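Local coordinates for protein pectate lyase (Pectobacterium carotovorum, PDB 4U49) that probably cleaves polygalacturonate and methylated pectins within the chain by calcium-dependent elimination, leaving unsaturated galacturonosyl ends, at residues A[128-131]-A[132-135]; A[157-160]-A[161-164]; A[337-341]-A[342-346]. One frame throughout, in Å; residues are numbered along the deposited sequence.

Interaction 1 of 3, residues A[128-131]-A[132-135]; sequences AVIK and DKTV
A tight turn between strands 128-131 and 134-136, at the first coil of the parallel beta-helix, folds K133 and V135 back over I130. The methyl CG2 of I130 is where the two limbs meet. K133 CG sits 3.6 Å from I130 CG2, the two side chains crossing at about a right angle, and V135 CG2 lies 3.7 Å from that same I130 methyl. The ethyl branch of I130 also takes part: its tip, CD1, comes to 4.1 Å from V135 CG2. With I130 CG1 set beside its own backbone N (chi1 -58°), CG2 is left to face K133 while CD1 runs along toward V135.

The chain reverses at D132, whose backbone adopts the left-handed helical conformation (phi 51°, psi 41°). Such a residue at a short bend between two strands is familiar from the parallel beta-helices of pectate lyases. No hydrogen bond passes between the two limbs. K131 O and K133 N are 3.1 Å apart, but the angle is poor for a bond. Backbone hydrogen bonds run instead to the next coil: D132 pairs with E160, and K133 with T163.

K133 holds its CG between backbone N and carbonyl carbon, and its chain bends again further out, which carries CE past the carbonyl oxygen of K131 at 3.3 Å (K133 CE to K131 O). Beyond that point NZ forms a salt bridge with E123, a residue that also touches I130. The carboxylate of D132 looks the other way, its OD1 hydrogen-bonded to N161 ND2, while the V135 side chain also touches S121 and C124.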
loop_
_atom_site.group_PDB
_atom_site.type_symbol
_atom_site.label_atom_id
_atom_site.label_comp_id
_atom_site.label_asym_id
_atom_site.label_seq_id
_atom_site.Cartn_x
_atom_site.Cartn_y
_atom_site.Cartn_z
ATOM N N ALA A 128 7.118 0.249 18.331
ATOM C CA ALA A 128 6.785 1.564 18.877
ATOM C C ALA A 128 5.296 1.879 18.796
ATOM O O ALA A 128 4.598 1.430 17.885
ATOM C CB ALA A 128 7.579 2.647 18.159
ATOM N N VAL A 129 4.820 2.655 19.765
ATOM C CA VAL A 129 3.473 3.206 19.725
ATOM C C VAL A 129 3.582 4.720 19.594
ATOM O O VAL A 129 4.097 5.398 20.483
ATOM C CB VAL A 129 2.651 2.844 20.976
ATOM C CG1 VAL A 129 1.290 3.519 20.928
ATOM C CG2 VAL A 129 2.492 1.339 21.093
ATOM N N ILE A 130 3.109 5.241 18.469
ATOM C CA ILE A 130 3.264 6.651 18.147
ATOM C C ILE A 130 1.907 7.342 18.153
ATOM O O ILE A 130 0.974 6.889 17.490
ATOM C CB ILE A 130 3.939 6.827 16.778
ATOM C CG1 ILE A 130 5.305 6.138 16.774
ATOM C CG2 ILE A 130 4.069 8.298 16.425
ATOM C CD1 ILE A 130 5.900 5.976 15.395
ATOM N N LYS A 131 1.801 8.432 18.910
ATOM C CA LYS A 131 0.514 9.096 19.117
ATOM C C LYS A 131 0.525 10.575 18.747
ATOM O O LYS A 131 1.442 11.310 19.117
ATOM C CB LYS A 131 0.075 8.963 20.577
ATOM C CG LYS A 131 0.513 7.685 21.264
ATOM C CD LYS A 131 0.218 7.755 22.753
ATOM C CE LYS A 131 1.210 6.930 23.557
ATOM N NZ LYS A 131 0.797 5.502 23.655
ATOM N N ASP A 132 -0.508 10.993 18.017
ATOM C CA ASP A 132 -0.784 12.402 17.742
ATOM C C ASP A 132 0.411 13.174 17.191
ATOM O O ASP A 132 0.648 14.318 17.576
ATOM C CB ASP A 132 -1.292 13.088 19.015
ATOM C CG ASP A 132 -2.568 12.466 19.538
ATOM O OD1 ASP A 132 -3.486 12.225 18.727
ATOM O OD2 ASP A 132 -2.654 12.209 20.756
ATOM N N LYS A 133 1.159 12.550 16.288
ATOM C CA LYS A 133 2.308 13.209 15.686
ATOM C C LYS A 133 2.732 12.520 14.398
ATOM O O LYS A 133 2.258 11.431 14.075
ATOM C CB LYS A 133 3.486 13.249 16.663
ATOM C CG LYS A 133 4.125 11.901 16.917
ATOM C CD LYS A 133 5.171 11.984 18.014
ATOM C CE LYS A 133 4.547 12.376 19.344
ATOM N NZ LYS A 133 5.539 12.335 20.448
ATOM N N THR A 134 3.630 13.174 13.669
ATOM C CA THR A 134 4.194 12.621 12.446
ATOM C C THR A 134 5.651 12.253 12.677
ATOM O O THR A 134 6.427 13.058 13.186
ATOM C CB THR A 134 4.085 13.612 11.278
ATOM O OG1 THR A 134 2.703 13.821 10.960
ATOM C CG2 THR A 134 4.811 13.081 10.047
ATOM N N VAL A 135 6.020 11.034 12.303
ATOM C CA VAL A 135 7.368 10.543 12.550
ATOM C C VAL A 135 8.047 10.093 11.255
ATOM O O VAL A 135 7.489 9.309 10.490
ATOM C CB VAL A 135 7.338 9.393 13.572
ATOM C CG1 VAL A 135 8.653 8.672 13.605
ATOM C CG2 VAL A 135 6.994 9.932 14.956
#

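Interaction 2 of 3, residues A[157-160]-A[161-164]; sequences ITLE and NATI
L159 leans across the turn onto A162 and I164, and its side chain can be followed outward atom by atom. At its root, L159 CB is 4.0 Å from A162 O. CG then lies beside the backbone N of L159 (chi1 -55°) and splits into two methyls that both pack on I164. L159 CD1 passes A162 O at 3.8 Å and ends on I164 CG2 at 3.9 Å. The other methyl, L159 CD2, packs against I164 CB at 4.0 Å and has A162 CB at 4.2 Å. L159 thus crosses I164 at about a right angle, CD1 resting on the isoleucine's CG2 methyl and CD2 on its branch point, CB.

This is the interior of a right-handed parallel beta-helix, as expected of a polysaccharide lyase of family 3, and the bend here joins strand 157-160 to strand 163-165. Further cover for L159 comes from I178, C185 and I187 in the next coil.

The far end of I164 has its own partner. Its CG1 is anti to the backbone N (chi1 -169°) and the chain continues extended, which sends CD1 toward I157; the two isoleucines approach tip to tip. I164 CD1 meets I157 CG2 at 3.7 Å and I157 CD1 at 3.8 Å.

Outside this apolar lining, N161 makes the bend in a left-handed helical backbone conformation and points its amide away from the interior. That amide bridges the coils before and after its own: ND2 is hydrogen-bonded to D132 OD1 in the preceding coil, and OD1 accepts from the backbone N of N184 in the following one.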
loop_
_atom_site.group_PDB
_atom_site.type_symbol
_atom_site.label_atom_id
_atom_site.label_comp_id
_atom_site.label_asym_id
_atom_site.label_seq_id
_atom_site.Cartn_x
_atom_site.Cartn_y
_atom_site.Cartn_z
ATOM N N ILE A 157 4.718 -1.407 14.048
ATOM C CA ILE A 157 4.419 -0.025 14.401
ATOM C C ILE A 157 2.937 0.131 14.720
ATOM O O ILE A 157 2.084 -0.362 13.979
ATOM C CB ILE A 157 4.792 0.952 13.260
ATOM C CG1 ILE A 157 6.306 0.992 13.043
ATOM C CG2 ILE A 157 4.270 2.348 13.561
ATOM C CD1 ILE A 157 7.058 1.720 14.133
ATOM N N THR A 158 2.631 0.811 15.822
ATOM C CA THR A 158 1.253 1.166 16.145
ATOM C C THR A 158 1.075 2.678 16.057
ATOM O O THR A 158 1.849 3.444 16.635
ATOM C CB THR A 158 0.838 0.683 17.553
ATOM O OG1 THR A 158 0.860 -0.747 17.594
ATOM C CG2 THR A 158 -0.568 1.168 17.893
ATOM N N LEU A 159 0.058 3.100 15.315
ATOM C CA LEU A 159 -0.237 4.514 15.146
ATOM C C LEU A 159 -1.550 4.868 15.827
ATOM O O LEU A 159 -2.582 4.258 15.560
ATOM C CB LEU A 159 -0.312 4.880 13.659
ATOM C CG LEU A 159 0.892 4.549 12.777
ATOM C CD1 LEU A 159 0.568 4.829 11.316
ATOM C CD2 LEU A 159 2.121 5.333 13.220
ATOM N N GLU A 160 -1.505 5.858 16.710
ATOM C CA GLU A 160 -2.716 6.393 17.314
ATOM C C GLU A 160 -2.891 7.840 16.887
ATOM O O GLU A 160 -2.240 8.733 17.432
ATOM C CB GLU A 160 -2.661 6.278 18.837
ATOM C CG GLU A 160 -2.621 4.843 19.327
ATOM C CD GLU A 160 -2.595 4.739 20.837
ATOM O OE1 GLU A 160 -2.132 5.694 21.492
ATOM O OE2 GLU A 160 -3.044 3.701 21.366
ATOM N N ASN A 161 -3.766 8.059 15.906
ATOM C CA ASN A 161 -3.967 9.381 15.325
ATOM C C ASN A 161 -2.628 9.966 14.874
ATOM O O ASN A 161 -2.315 11.120 15.161
ATOM C CB ASN A 161 -4.659 10.308 16.331
ATOM C CG ASN A 161 -5.265 11.535 15.682
ATOM O OD1 ASN A 161 -5.949 11.442 14.664
ATOM N ND2 ASN A 161 -5.014 12.697 16.271
ATOM N N ALA A 162 -1.836 9.156 14.174
ATOM C CA ALA A 162 -0.449 9.512 13.883
ATOM C C ALA A 162 -0.015 9.142 12.465
ATOM O O ALA A 162 -0.684 8.374 11.777
ATOM C CB ALA A 162 0.476 8.855 14.897
ATOM N N THR A 163 1.117 9.694 12.041
ATOM C CA THR A 163 1.638 9.455 10.703
ATOM C C THR A 163 3.059 8.913 10.768
ATOM O O THR A 163 3.874 9.375 11.566
ATOM C CB THR A 163 1.618 10.749 9.858
ATOM O OG1 THR A 163 0.263 11.150 9.637
ATOM C CG2 THR A 163 2.301 10.540 8.513
ATOM N N ILE A 164 3.353 7.922 9.934
ATOM C CA ILE A 164 4.714 7.424 9.824
ATOM C C ILE A 164 5.139 7.464 8.360
ATOM O O ILE A 164 4.337 7.202 7.463
ATOM C CB ILE A 164 4.846 5.993 10.404
ATOM C CG1 ILE A 164 6.318 5.591 10.525
ATOM C CG2 ILE A 164 4.057 4.987 9.577
ATOM C CD1 ILE A 164 6.550 4.434 11.466
#

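Interaction 3 of 3, residues A[337-341]-A[342-346]; sequences CKVSR and SNVKP
S340 and N343 grip each other with two hydrogen bonds that run in opposite senses. The backbone N of S340 donates to N343 OD1 (2.8 Å), in the plane of the amide carbonyl and on a lone pair. In return the backbone N of N343 donates to S340 O, also at 2.8 Å, but from well above the plane of the S340 carbonyl (56° out of it). The second bond closes a type I turn through R341 and S342; a weaker step follows, from V344 N to R341 O at 3.4 Å, and together they form the short 3-10 turn linking strands 337-338 and 344-345.

The side chain of N343 finds its place because CG lies beside its own backbone N (chi1 -66°), bringing OD1 back to S340 N. On the apolar side V339 CG2 slides past N343 CB at 4.0 Å and reaches V344 CG2 at 4.1 Å. W332 touches both valines and also makes a cation-pi contact with R341, whose NE makes a salt bridge with E306.

Further out, a water donates to both S340 OG and N343 OD1, the latter at 3.0 Å. D333 holds the hydroxyl of S340, and R297 O receives ND2 of N343 from strand 294-301 of the beta-helix. Where the limb begins, C337 is tied to C312 by a disulfide. On the turn itself, a second water donates to R341 O.

With OD1 taking two donors and ND2 giving to a carbonyl, the N343 amide has its rotation fixed: exchanging oxygen and nitrogen would set an NH2 against the N-H of S340 and a carbonyl oxygen against R297 O.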
loop_
_atom_site.group_PDB
_atom_site.type_symbol
_atom_site.label_atom_id
_atom_site.label_comp_id
_atom_site.label_asym_id
_atom_site.label_seq_id
_atom_site.Cartn_x
_atom_site.Cartn_y
_atom_site.Cartn_z
ATOM N N CYS A 337 -20.150 -1.405 -4.906
ATOM C CA CYS A 337 -18.962 -1.418 -5.746
ATOM C C CYS A 337 -18.927 -0.180 -6.632
ATOM O O CYS A 337 -19.346 -0.214 -7.789
ATOM C CB CYS A 337 -18.911 -2.693 -6.591
ATOM S SG CYS A 337 -18.597 -4.203 -5.618
ATOM N N LYS A 338 -18.433 0.918 -6.068
ATOM C CA LYS A 338 -18.305 2.162 -6.809
ATOM C C LYS A 338 -17.039 2.136 -7.653
ATOM O O LYS A 338 -16.069 2.849 -7.382
ATOM C CB LYS A 338 -18.307 3.361 -5.861
ATOM C CG LYS A 338 -19.625 3.546 -5.137
ATOM C CD LYS A 338 -19.647 4.823 -4.317
ATOM C CE LYS A 338 -20.985 4.990 -3.609
ATOM N NZ LYS A 338 -21.031 6.230 -2.782
ATOM N N VAL A 339 -17.065 1.290 -8.677
ATOM C CA VAL A 339 -15.958 1.137 -9.607
ATOM C C VAL A 339 -16.512 0.855 -11.002
ATOM O O VAL A 339 -17.424 0.043 -11.168
ATOM C CB VAL A 339 -14.995 0.004 -9.171
ATOM C CG1 VAL A 339 -15.744 -1.310 -8.979
ATOM C CG2 VAL A 339 -13.861 -0.161 -10.173
ATOM N N SER A 340 -15.983 1.554 -11.998
ATOM C CA SER A 340 -16.362 1.309 -13.385
ATOM C C SER A 340 -15.242 0.559 -14.089
ATOM O O SER A 340 -14.095 0.586 -13.644
ATOM C CB SER A 340 -16.671 2.623 -14.107
ATOM O OG SER A 340 -17.642 3.371 -13.397
ATOM N N ARG A 341 -15.572 -0.114 -15.188
ATOM C CA ARG A 341 -14.575 -0.865 -15.942
ATOM C C ARG A 341 -13.436 0.034 -16.424
ATOM O O ARG A 341 -12.309 -0.424 -16.606
ATOM C CB ARG A 341 -15.229 -1.575 -17.128
ATOM C CG ARG A 341 -16.015 -2.811 -16.728
ATOM C CD ARG A 341 -16.734 -3.429 -17.911
ATOM N NE ARG A 341 -17.358 -4.697 -17.546
ATOM C CZ ARG A 341 -18.546 -4.805 -16.962
ATOM N NH1 ARG A 341 -19.248 -3.716 -16.673
ATOM N NH2 ARG A 341 -19.031 -6.003 -16.665
ATOM N N SER A 342 -13.731 1.317 -16.605
ATOM C CA SER A 342 -12.732 2.279 -17.053
ATOM C C SER A 342 -11.740 2.638 -15.945
ATOM O O SER A 342 -10.686 3.217 -16.212
ATOM C CB SER A 342 -13.413 3.546 -17.576
ATOM O OG SER A 342 -14.191 4.165 -16.567
ATOM N N ASN A 343 -12.077 2.291 -14.707
ATOM C CA ASN A 343 -11.204 2.567 -13.568
ATOM C C ASN A 343 -10.091 1.532 -13.412
ATOM O O ASN A 343 -9.167 1.718 -12.619
ATOM C CB ASN A 343 -12.019 2.636 -12.274
ATOM C CG ASN A 343 -12.975 3.810 -12.247
ATOM O OD1 ASN A 343 -14.187 3.633 -12.158
ATOM N ND2 ASN A 343 -12.431 5.020 -12.316
ATOM N N VAL A 344 -10.186 0.439 -14.162
ATOM C CA VAL A 344 -9.198 -0.630 -14.073
ATOM C C VAL A 344 -8.551 -0.868 -15.430
ATOM O O VAL A 344 -9.241 -1.092 -16.423
ATOM C CB VAL A 344 -9.826 -1.941 -13.564
ATOM C CG1 VAL A 344 -8.742 -2.964 -13.264
ATOM C CG2 VAL A 344 -10.671 -1.677 -12.328
ATOM N N LYS A 345 -7.224 -0.810 -15.473
ATOM C CA LYS A 345 -6.502 -0.907 -16.735
ATOM C C LYS A 345 -5.324 -1.870 -16.631
ATOM O O LYS A 345 -4.706 -1.994 -15.571
ATOM C CB LYS A 345 -6.022 0.479 -17.176
ATOM C CG LYS A 345 -7.156 1.462 -17.422
ATOM C CD LYS A 345 -6.670 2.751 -18.054
ATOM C CE LYS A 345 -7.835 3.697 -18.316
ATOM N NZ LYS A 345 -8.899 3.057 -19.142
ATOM N N PRO A 346 -5.012 -2.563 -17.738
ATOM C CA PRO A 346 -3.957 -3.581 -17.759
ATOM C C PRO A 346 -2.556 -3.002 -17.611
ATOM O O PRO A 346 -2.380 -1.788 -17.501
ATOM C CB PRO A 346 -4.119 -4.232 -19.138
ATOM C CG PRO A 346 -5.491 -3.857 -19.592
ATOM C CD PRO A 346 -5.730 -2.501 -19.021
HETATM O O HOH W 1 -16.705 4.902 -11.184
HETATM O O HOH W 2 -10.599 0.091 -18.676
#

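How the interactions relate
Interactions 1, 2 and 3 come in that order along the chain, and each is a turn joining two successive beta-helix strands. The first two sit in adjacent coils, their centres about 5 Å apart. Strand 128-131 lies beside 157-160 and strand 134-136 beside 163-165, with probable hydrogen bonds from E160 N to I130 O and from V135 N to T163 O (both 2.8 Å), so equivalent bends stack in parallel. Interaction 3 lies across the chain's centre, about 35 Å from interaction 1 and 31 Å from interaction 2 between centres. Bends thus join strands near both ends of the helix, but differ in build: one left-handed residue in 1 and 2, a 3-10 turn in 3.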